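Local coordinates for NURA (Sulfolobus solfataricus, PDB 2YGK), which processes DNA ends as a manganese-dependent nuclease in double-strand break repair, probably acting with the HerA helicase to resect the 5' strand, at residues Ala56-Arg64 with Gln105-Glu116; Ser125-Leu136 with Glu192-Ser201. All coordinates share one frame; numbering follows the deposited sequence.

Contact 1 of 2, residues Ala56-Arg64 with Gln105-Glu116; sequences AIDGGSFGR and QERISLLMEALE. With MN (manganese (II) ion), chain C.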
loop_
_atom_site.group_PDB
_atom_site.type_symbol
_atom_site.label_atom_id
_atom_site.label_comp_id
_atom_site.label_asym_id
_atom_site.label_seq_id
_atom_site.Cartn_x
_atom_site.Cartn_y
_atom_site.Cartn_z
ATOM N N ALA A 56 -0.531 27.271 3.354
ATOM C CA ALA A 56 -0.174 25.880 3.078
ATOM C C ALA A 56 -1.391 24.953 3.270
ATOM O O ALA A 56 -2.190 25.155 4.152
ATOM C CB ALA A 56 0.938 25.442 3.984
ATOM N N ILE A 57 -1.493 23.934 2.427
ATOM C CA ILE A 57 -2.525 22.968 2.525
ATOM C C ILE A 57 -1.878 21.610 2.515
ATOM O O ILE A 57 -1.045 21.333 1.627
ATOM C CB ILE A 57 -3.518 23.038 1.339
ATOM C CG1 ILE A 57 -4.308 24.375 1.335
ATOM C CG2 ILE A 57 -4.537 21.863 1.400
ATOM C CD1 ILE A 57 -3.849 25.358 0.272
ATOM N N ASP A 58 -2.269 20.769 3.494
ATOM C CA ASP A 58 -2.003 19.341 3.437
ATOM C C ASP A 58 -3.186 18.514 3.886
ATOM O O ASP A 58 -4.161 19.056 4.492
ATOM C CB ASP A 58 -0.798 18.978 4.307
ATOM C CG ASP A 58 -0.065 17.745 3.791
ATOM O OD1 ASP A 58 -0.623 16.958 3.031
ATOM O OD2 ASP A 58 1.128 17.596 4.082
ATOM N N GLY A 59 -3.073 17.195 3.689
ATOM C CA GLY A 59 -4.164 16.295 4.034
ATOM C C GLY A 59 -3.734 14.986 4.640
ATOM O O GLY A 59 -2.566 14.570 4.500
ATOM N N GLY A 60 -4.691 14.344 5.316
ATOM C CA GLY A 60 -4.466 13.088 6.029
ATOM C C GLY A 60 -5.668 12.209 5.833
ATOM O O GLY A 60 -6.767 12.723 5.625
ATOM N N SER A 61 -5.462 10.894 5.915
ATOM C CA SER A 61 -6.510 9.934 5.653
ATOM C C SER A 61 -6.137 8.533 6.105
ATOM O O SER A 61 -4.982 8.234 6.281
ATOM C CB SER A 61 -6.772 9.817 4.150
ATOM O OG SER A 61 -5.827 8.897 3.617
ATOM N N PHE A 62 -7.144 7.681 6.258
ATOM C CA PHE A 62 -6.916 6.290 6.518
ATOM C C PHE A 62 -8.219 5.547 6.305
ATOM O O PHE A 62 -9.292 6.138 6.338
ATOM C CB PHE A 62 -6.368 6.054 7.938
ATOM C CG PHE A 62 -7.418 5.853 8.972
ATOM C CD1 PHE A 62 -8.069 6.951 9.536
ATOM C CD2 PHE A 62 -7.785 4.556 9.364
ATOM C CE1 PHE A 62 -9.073 6.765 10.498
ATOM C CE2 PHE A 62 -8.804 4.345 10.312
ATOM C CZ PHE A 62 -9.457 5.460 10.877
ATOM N N GLY A 63 -8.091 4.250 6.094
ATOM C CA GLY A 63 -9.239 3.373 5.982
ATOM C C GLY A 63 -8.887 2.004 6.481
ATOM O O GLY A 63 -7.841 1.480 6.130
ATOM N N ARG A 64 -9.741 1.443 7.326
ATOM C CA ARG A 64 -9.494 0.130 7.897
ATOM C C ARG A 64 -10.561 -0.874 7.444
ATOM O O ARG A 64 -11.752 -0.667 7.687
ATOM C CB ARG A 64 -9.418 0.191 9.421
ATOM C CG ARG A 64 -8.799 -1.068 9.984
ATOM C CD ARG A 64 -8.727 -1.129 11.498
ATOM N NE ARG A 64 -8.459 -2.513 11.939
ATOM C CZ ARG A 64 -9.210 -3.238 12.785
ATOM N NH1 ARG A 64 -10.314 -2.751 13.352
ATOM N NH2 ARG A 64 -8.843 -4.481 13.086
ATOM N N GLN A 105 -8.823 2.010 -0.934
ATOM C CA GLN A 105 -7.714 2.858 -0.464
ATOM C C GLN A 105 -7.430 4.029 -1.408
ATOM O O GLN A 105 -7.029 5.096 -0.978
ATOM C CB GLN A 105 -6.428 2.041 -0.249
ATOM C CG GLN A 105 -6.562 0.963 0.843
ATOM C CD GLN A 105 -6.750 1.549 2.221
ATOM O OE1 GLN A 105 -6.235 2.627 2.533
ATOM N NE2 GLN A 105 -7.475 0.847 3.051
ATOM N N GLU A 106 -7.634 3.818 -2.695
ATOM C CA GLU A 106 -7.361 4.846 -3.670
ATOM C C GLU A 106 -8.490 5.906 -3.642
ATOM O O GLU A 106 -8.224 7.128 -3.626
ATOM C CB GLU A 106 -7.193 4.216 -5.055
ATOM C CG GLU A 106 -6.271 5.038 -5.932
ATOM C CD GLU A 106 -6.470 4.824 -7.415
ATOM O OE1 GLU A 106 -6.883 3.709 -7.818
ATOM O OE2 GLU A 106 -6.189 5.798 -8.169
ATOM N N ARG A 107 -9.744 5.450 -3.577
ATOM C CA ARG A 107 -10.829 6.398 -3.438
ATOM C C ARG A 107 -10.641 7.248 -2.190
ATOM O O ARG A 107 -10.935 8.438 -2.215
ATOM C CB ARG A 107 -12.209 5.728 -3.395
ATOM C CG ARG A 107 -12.428 4.731 -4.502
ATOM C CD ARG A 107 -13.876 4.471 -4.821
ATOM N NE ARG A 107 -14.620 3.825 -3.746
ATOM C CZ ARG A 107 -14.475 2.564 -3.388
ATOM N NH1 ARG A 107 -13.580 1.790 -4.005
ATOM N NH2 ARG A 107 -15.214 2.094 -2.392
ATOM N N ILE A 108 -10.192 6.644 -1.089
ATOM C CA ILE A 108 -10.061 7.397 0.139
ATOM C C ILE A 108 -9.050 8.510 -0.112
ATOM O O ILE A 108 -9.294 9.666 0.244
ATOM C CB ILE A 108 -9.585 6.564 1.325
ATOM C CG1 ILE A 108 -10.689 5.619 1.808
ATOM C CG2 ILE A 108 -9.177 7.466 2.486
ATOM C CD1 ILE A 108 -10.153 4.403 2.579
ATOM N N SER A 109 -7.927 8.166 -0.727
ATOM C CA SER A 109 -6.890 9.157 -0.920
ATOM C C SER A 109 -7.314 10.236 -1.907
ATOM O O SER A 109 -6.979 11.385 -1.719
ATOM C CB SER A 109 -5.551 8.518 -1.302
ATOM O OG SER A 109 -5.709 7.548 -2.299
ATOM N N LEU A 110 -8.046 9.863 -2.955
ATOM C CA LEU A 110 -8.512 10.831 -3.937
ATOM C C LEU A 110 -9.526 11.761 -3.288
ATOM O O LEU A 110 -9.597 12.943 -3.612
ATOM C CB LEU A 110 -9.151 10.135 -5.143
ATOM C CG LEU A 110 -8.122 9.476 -6.058
ATOM C CD1 LEU A 110 -8.756 8.479 -7.028
ATOM C CD2 LEU A 110 -7.338 10.495 -6.814
ATOM N N LEU A 111 -10.338 11.218 -2.395
ATOM C CA LEU A 111 -11.255 12.028 -1.623
ATOM C C LEU A 111 -10.485 13.032 -0.758
ATOM O O LEU A 111 -10.840 14.217 -0.700
ATOM C CB LEU A 111 -12.126 11.128 -0.796
ATOM C CG LEU A 111 -13.158 11.721 0.148
ATOM C CD1 LEU A 111 -13.904 12.912 -0.444
ATOM C CD2 LEU A 111 -14.116 10.581 0.536
HETATM N N MSE A 112 -9.392 12.585 -0.149
HETATM C CA MSE A 112 -8.539 13.473 0.625
HETATM C C MSE A 112 -7.976 14.576 -0.283
HETATM O O MSE A 112 -8.056 15.743 0.056
HETATM C CB MSE A 112 -7.437 12.678 1.317
HETATM C CG MSE A 112 -6.444 13.514 2.143
HETATM SE SE MSE A 112 -4.771 12.501 2.480
HETATM C CE MSE A 112 -4.386 12.160 0.577
ATOM N N GLU A 113 -7.446 14.206 -1.446
ATOM C CA GLU A 113 -6.896 15.173 -2.377
ATOM C C GLU A 113 -7.959 16.231 -2.779
ATOM O O GLU A 113 -7.703 17.427 -2.756
ATOM C CB GLU A 113 -6.244 14.429 -3.563
ATOM C CG GLU A 113 -4.681 14.050 -3.279
ATOM C CD GLU A 113 -4.266 12.537 -3.518
ATOM O OE1 GLU A 113 -5.010 11.792 -4.215
ATOM O OE2 GLU A 113 -3.176 12.112 -3.013
ATOM N N ALA A 114 -9.178 15.785 -3.051
ATOM C CA ALA A 114 -10.304 16.678 -3.264
ATOM C C ALA A 114 -10.437 17.783 -2.206
ATOM O O ALA A 114 -10.649 18.941 -2.565
ATOM C CB ALA A 114 -11.571 15.882 -3.338
ATOM N N LEU A 115 -10.305 17.454 -0.927
ATOM C CA LEU A 115 -10.520 18.433 0.137
ATOM C C LEU A 115 -9.364 19.423 0.205
ATOM O O LEU A 115 -9.571 20.629 0.447
ATOM C CB LEU A 115 -10.698 17.764 1.495
ATOM C CG LEU A 115 -11.953 16.900 1.679
ATOM C CD1 LEU A 115 -11.904 16.224 3.058
ATOM C CD2 LEU A 115 -13.229 17.692 1.521
ATOM N N GLU A 116 -8.144 18.922 0.004
ATOM C CA GLU A 116 -6.978 19.785 -0.092
ATOM C C GLU A 116 -7.215 20.808 -1.187
ATOM O O GLU A 116 -7.215 22.008 -0.936
ATOM C CB GLU A 116 -5.710 18.987 -0.422
ATOM C CG GLU A 116 -5.194 18.189 0.714
ATOM C CD GLU A 116 -4.068 17.223 0.359
ATOM O OE1 GLU A 116 -3.031 17.631 -0.138
ATOM O OE2 GLU A 116 -4.206 16.033 0.625
HETATM MN MN MN C . 0.044 14.956 1.886
#

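Contact 2 of 2, residues Ser125-Leu136 with Glu192-Ser201; sequences SKGDYILMDGSL and EYDGNVLWIS. With MN (manganese (II) ion), chain C.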
loop_
_atom_site.group_PDB
_atom_site.type_symbol
_atom_site.label_atom_id
_atom_site.label_comp_id
_atom_site.label_asym_id
_atom_site.label_seq_id
_atom_site.Cartn_x
_atom_site.Cartn_y
_atom_site.Cartn_z
ATOM N N SER A 125 -6.480 32.837 -1.946
ATOM C CA SER A 125 -6.386 34.260 -2.198
ATOM C C SER A 125 -6.013 35.045 -0.958
ATOM O O SER A 125 -5.750 36.222 -1.058
ATOM C CB SER A 125 -7.706 34.752 -2.741
ATOM O OG SER A 125 -8.747 34.164 -2.001
ATOM N N LYS A 126 -5.941 34.405 0.199
ATOM C CA LYS A 126 -5.507 35.099 1.405
ATOM C C LYS A 126 -3.978 35.229 1.548
ATOM O O LYS A 126 -3.489 35.821 2.519
ATOM C CB LYS A 126 -6.093 34.417 2.641
ATOM C CG LYS A 126 -7.573 34.222 2.525
ATOM C CD LYS A 126 -8.239 34.040 3.854
ATOM C CE LYS A 126 -9.771 33.947 3.700
ATOM N NZ LYS A 126 -10.208 32.698 3.037
ATOM N N GLY A 127 -3.212 34.705 0.598
ATOM C CA GLY A 127 -1.754 34.808 0.686
ATOM C C GLY A 127 -1.096 35.270 -0.597
ATOM O O GLY A 127 -1.770 35.527 -1.589
ATOM N N ASP A 128 0.225 35.378 -0.570
ATOM C CA ASP A 128 0.979 35.739 -1.748
ATOM C C ASP A 128 1.336 34.490 -2.534
ATOM O O ASP A 128 1.471 34.531 -3.756
ATOM C CB ASP A 128 2.269 36.471 -1.349
ATOM C CG ASP A 128 1.999 37.750 -0.537
ATOM O OD1 ASP A 128 1.101 38.535 -0.926
ATOM O OD2 ASP A 128 2.675 37.955 0.503
ATOM N N TYR A 129 1.558 33.396 -1.812
ATOM C CA TYR A 129 1.809 32.113 -2.422
ATOM C C TYR A 129 0.977 31.028 -1.733
ATOM O O TYR A 129 0.544 31.181 -0.569
ATOM C CB TYR A 129 3.271 31.743 -2.273
ATOM C CG TYR A 129 4.269 32.570 -3.045
ATOM C CD1 TYR A 129 4.678 32.173 -4.315
ATOM C CD2 TYR A 129 4.883 33.672 -2.479
ATOM C CE1 TYR A 129 5.645 32.880 -5.034
ATOM C CE2 TYR A 129 5.860 34.411 -3.194
ATOM C CZ TYR A 129 6.237 34.002 -4.480
ATOM O OH TYR A 129 7.200 34.695 -5.222
ATOM N N ILE A 130 0.754 29.941 -2.463
ATOM C CA ILE A 130 0.058 28.782 -1.928
ATOM C C ILE A 130 1.014 27.619 -1.994
ATOM O O ILE A 130 1.579 27.351 -3.033
ATOM C CB ILE A 130 -1.187 28.436 -2.753
ATOM C CG1 ILE A 130 -2.162 29.601 -2.756
ATOM C CG2 ILE A 130 -1.914 27.202 -2.179
ATOM C CD1 ILE A 130 -3.350 29.316 -3.604
ATOM N N LEU A 131 1.220 26.947 -0.875
ATOM C CA LEU A 131 2.070 25.770 -0.837
ATOM C C LEU A 131 1.215 24.524 -0.717
ATOM O O LEU A 131 0.540 24.330 0.289
ATOM C CB LEU A 131 3.005 25.834 0.359
ATOM C CG LEU A 131 3.710 27.154 0.542
ATOM C CD1 LEU A 131 4.655 27.060 1.731
ATOM C CD2 LEU A 131 4.457 27.487 -0.772
HETATM N N MSE A 132 1.255 23.684 -1.741
HETATM C CA MSE A 132 0.676 22.358 -1.689
HETATM C C MSE A 132 1.768 21.342 -1.391
HETATM O O MSE A 132 2.922 21.518 -1.819
HETATM C CB MSE A 132 0.070 21.955 -3.045
HETATM C CG MSE A 132 -0.820 22.996 -3.712
HETATM SE SE MSE A 132 -2.525 23.239 -2.856
HETATM C CE MSE A 132 -3.147 21.422 -2.824
ATOM N N ASP A 133 1.363 20.252 -0.730
ATOM C CA ASP A 133 2.223 19.128 -0.415
ATOM C C ASP A 133 2.038 18.036 -1.448
ATOM O O ASP A 133 0.999 17.439 -1.520
ATOM C CB ASP A 133 1.859 18.575 0.949
ATOM C CG ASP A 133 2.672 17.366 1.314
ATOM O OD1 ASP A 133 3.891 17.450 1.287
ATOM O OD2 ASP A 133 2.110 16.330 1.649
ATOM N N GLY A 134 3.050 17.780 -2.247
ATOM C CA GLY A 134 2.923 16.886 -3.370
ATOM C C GLY A 134 3.210 17.526 -4.716
ATOM O O GLY A 134 3.047 18.730 -4.914
ATOM N N SER A 135 3.596 16.690 -5.673
ATOM C CA SER A 135 3.953 17.166 -7.010
ATOM C C SER A 135 2.740 17.471 -7.879
ATOM O O SER A 135 1.671 16.874 -7.704
ATOM C CB SER A 135 4.741 16.098 -7.708
ATOM O OG SER A 135 3.942 14.903 -7.714
ATOM N N LEU A 136 2.925 18.369 -8.845
ATOM C CA LEU A 136 1.885 18.648 -9.837
ATOM C C LEU A 136 1.454 17.346 -10.539
ATOM O O LEU A 136 0.295 17.022 -10.567
ATOM C CB LEU A 136 2.381 19.700 -10.854
ATOM C CG LEU A 136 1.379 20.310 -11.848
ATOM C CD1 LEU A 136 0.070 20.721 -11.146
ATOM C CD2 LEU A 136 1.979 21.499 -12.585
ATOM N N GLU A 192 -6.784 30.573 -11.496
ATOM C CA GLU A 192 -7.000 31.658 -10.552
ATOM C C GLU A 192 -5.656 32.113 -9.940
ATOM O O GLU A 192 -5.479 33.291 -9.561
ATOM C CB GLU A 192 -8.006 31.215 -9.466
ATOM C CG GLU A 192 -8.063 32.118 -8.216
ATOM C CD GLU A 192 -9.268 31.850 -7.294
ATOM O OE1 GLU A 192 -10.070 30.910 -7.549
ATOM O OE2 GLU A 192 -9.420 32.616 -6.310
ATOM N N TYR A 193 -4.695 31.205 -9.844
ATOM C CA TYR A 193 -3.488 31.527 -9.114
ATOM C C TYR A 193 -2.206 31.333 -9.890
ATOM O O TYR A 193 -1.141 31.403 -9.291
ATOM C CB TYR A 193 -3.423 30.702 -7.851
ATOM C CG TYR A 193 -4.576 30.880 -6.914
ATOM C CD1 TYR A 193 -4.697 32.027 -6.147
ATOM C CD2 TYR A 193 -5.526 29.876 -6.753
ATOM C CE1 TYR A 193 -5.754 32.196 -5.241
ATOM C CE2 TYR A 193 -6.588 30.031 -5.847
ATOM C CZ TYR A 193 -6.686 31.203 -5.097
ATOM O OH TYR A 193 -7.722 31.365 -4.209
ATOM N N ASP A 194 -2.301 31.112 -11.205
ATOM C CA ASP A 194 -1.142 31.243 -12.136
ATOM C C ASP A 194 0.145 30.711 -11.475
ATOM O O ASP A 194 0.121 29.620 -10.914
ATOM C CB ASP A 194 -0.956 32.699 -12.634
ATOM C CG ASP A 194 -1.973 33.119 -13.759
ATOM O OD1 ASP A 194 -3.095 32.545 -13.821
ATOM O OD2 ASP A 194 -1.616 34.041 -14.586
ATOM N N GLY A 195 1.235 31.480 -11.473
ATOM C CA GLY A 195 2.454 30.995 -10.834
ATOM C C GLY A 195 2.539 31.116 -9.320
ATOM O O GLY A 195 3.568 30.872 -8.766
ATOM N N ASN A 196 1.473 31.506 -8.643
ATOM C CA ASN A 196 1.516 31.711 -7.194
ATOM C C ASN A 196 1.399 30.387 -6.404
ATOM O O ASN A 196 1.439 30.378 -5.178
ATOM C CB ASN A 196 0.400 32.683 -6.761
ATOM C CG ASN A 196 0.519 34.098 -7.415
ATOM O OD1 ASN A 196 1.598 34.562 -7.793
ATOM N ND2 ASN A 196 -0.623 34.779 -7.516
ATOM N N VAL A 197 1.231 29.268 -7.099
ATOM C CA VAL A 197 1.114 27.982 -6.425
ATOM C C VAL A 197 2.444 27.221 -6.518
ATOM O O VAL A 197 3.001 27.033 -7.612
ATOM C CB VAL A 197 0.001 27.095 -7.014
ATOM C CG1 VAL A 197 -0.249 25.963 -6.083
ATOM C CG2 VAL A 197 -1.243 27.887 -7.231
ATOM N N LEU A 198 2.937 26.789 -5.365
ATOM C CA LEU A 198 4.177 26.066 -5.285
ATOM C C LEU A 198 3.812 24.703 -4.827
ATOM O O LEU A 198 3.258 24.537 -3.750
ATOM C CB LEU A 198 5.115 26.709 -4.276
ATOM C CG LEU A 198 5.521 28.150 -4.594
ATOM C CD1 LEU A 198 6.537 28.607 -3.603
ATOM C CD2 LEU A 198 6.047 28.281 -6.028
ATOM N N TRP A 199 4.143 23.725 -5.651
ATOM C CA TRP A 199 3.837 22.380 -5.369
ATOM C C TRP A 199 5.116 21.706 -4.881
ATOM O O TRP A 199 5.989 21.354 -5.673
ATOM C CB TRP A 199 3.335 21.726 -6.651
ATOM C CG TRP A 199 2.170 22.436 -7.288
ATOM C CD1 TRP A 199 2.209 23.523 -8.135
ATOM C CD2 TRP A 199 0.801 22.075 -7.178
ATOM N NE1 TRP A 199 0.943 23.865 -8.535
ATOM C CE2 TRP A 199 0.058 22.990 -7.966
ATOM C CE3 TRP A 199 0.124 21.053 -6.500
ATOM C CZ2 TRP A 199 -1.327 22.915 -8.088
ATOM C CZ3 TRP A 199 -1.232 20.978 -6.620
ATOM C CH2 TRP A 199 -1.954 21.916 -7.416
ATOM N N ILE A 200 5.199 21.459 -3.588
ATOM C CA ILE A 200 6.445 21.037 -2.988
ATOM C C ILE A 200 6.414 19.593 -2.522
ATOM O O ILE A 200 5.451 19.191 -1.853
ATOM C CB ILE A 200 6.732 21.922 -1.800
ATOM C CG1 ILE A 200 6.981 23.344 -2.323
ATOM C CG2 ILE A 200 7.886 21.406 -1.017
ATOM C CD1 ILE A 200 7.202 24.332 -1.263
ATOM N N SER A 201 7.461 18.833 -2.852
ATOM C CA SER A 201 7.588 17.484 -2.376
ATOM C C SER A 201 8.982 17.144 -1.840
ATOM O O SER A 201 9.974 17.569 -2.384
ATOM C CB SER A 201 7.132 16.426 -3.448
ATOM O OG SER A 201 7.647 16.632 -4.764
HETATM MN MN MN C . 0.044 14.956 1.886
HETATM O O HOH W 1 6.251 18.565 0.391
#

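Contact 1 of 2, residues Ala56-Arg64 with Gln105-Glu116
S61, G63 and the two glycines G59 and G60 lie against I108, M112 and E116, one ridge of a helix laid along a strand. The segments run nearly antiparallel, at 155°, and pack chiefly through apolar contact. I57 CG2, anti to the backbone N of its own residue, reaches E116 CA at 3.5 Å. I108 spreads its two branches over separate strand residues: CG2 lies 3.8 Å from S61 CB, while CD1 comes 3.7 Å from G63 CA. M112, present as selenomethionine, leaves its backbone with CG anti to N (chi1 179°) and bends at the last torsion, bringing SE to 3.4 Å from G60 N and also beside S61 CB. A beta carbon on G59 or G63 would collide with the helix side chains, so glycine permits this close approach.

The polar contacts lie at the ends. At one, Q105 NE2 donates to G63 O over 3.2 Å and is nearly straight at its hydrogen (168°), although it meets the oxygen from well above the carbonyl plane. At the other, E116 extends beyond CG along the backbone of G59, where OE2 rests 3.4 Å from G59 CA, and its OE1 forms a salt bridge with K139. D58 lies beside it, pointing the same way, and its OD1 binds the manganese ion at 2.4 Å. Putting an alanine in place of E116 would probably leave K139 without its carboxylate mate and open a gap over G59.

The chemistry implies a division of labour: apolar side chains and glycines set the spacing of helix and strand, while a carboxylate anchored by lysine lies alongside the metal ligand D58 as a second-shell neighbour, not as a ligand of the ion.

Contact 2 of 2, residues Ser125-Leu136 with Glu192-Ser201
A beta-alpha-beta crossover in the core of the RNase H-like NurA domain brings strands 129-133 and 197-201 together as parallel neighbours, with one metal ligand near the end of the pair. I130 and M132 make the ladder: each donates from its N and accepts at its O, as in L198 N to I130 O at 2.8 Å. At the far end G134 N still reaches I200 O, but from above the carbonyl plane and with the positive phi (120°) that a glycine tolerates.

On one face of the sheet aromatic rings are gripped by aliphatic groups. W199 is sandwiched: M132 CG stands 3.7 Å from the centroid of its six-membered ring, with V197 CG1 over the same face, and L136 CD1 lies over the opposite face, 4.1 Å from that centroid. M132, a selenomethionine, adds an oblique Met-aromatic contact through SE. Y193 is held likewise, with I130 CD1 almost exactly over the centre of its ring, 3.7 Å from the centroid, and E192 CG over the other face. On the opposite face of the sheet L131 and L198 lie side by side, with L131 CD2 3.6 Å from L198 CB.

D133 shares that second face. Its CG is anti to the backbone N (chi1 177°), which carries OD2 to the manganese ion at 2.5 Å, while OD1 accepts a bond from a water that also donates to I200 O. Hence the same contact that encloses W199 in hydrocarbon carries a metal-binding carboxylate, whose second oxygen is linked through water to the neighbouring strand.

How the contacts relate
Contacts 1 and 2 illustrate how a metal site, probably the nuclease centre, can be assembled from adjacent elements of one sheet. Their centres are about 18 Å apart, and they follow in series: helix 104-123 packs on strand 54-65, and the chain then runs from that helix into strand 129-133, which pairs with strand 197-201. Strands 54-65 and 129-133 are direct parallel neighbours, joined by a probable hydrogen bond between I57 N and L131 O, with I57 CD1 packed on I130 CG2. Each contact supplies one ligand, D58 or D133, to the same manganese ion. K139 ties both together, pairing with E116 and donating to D133 O.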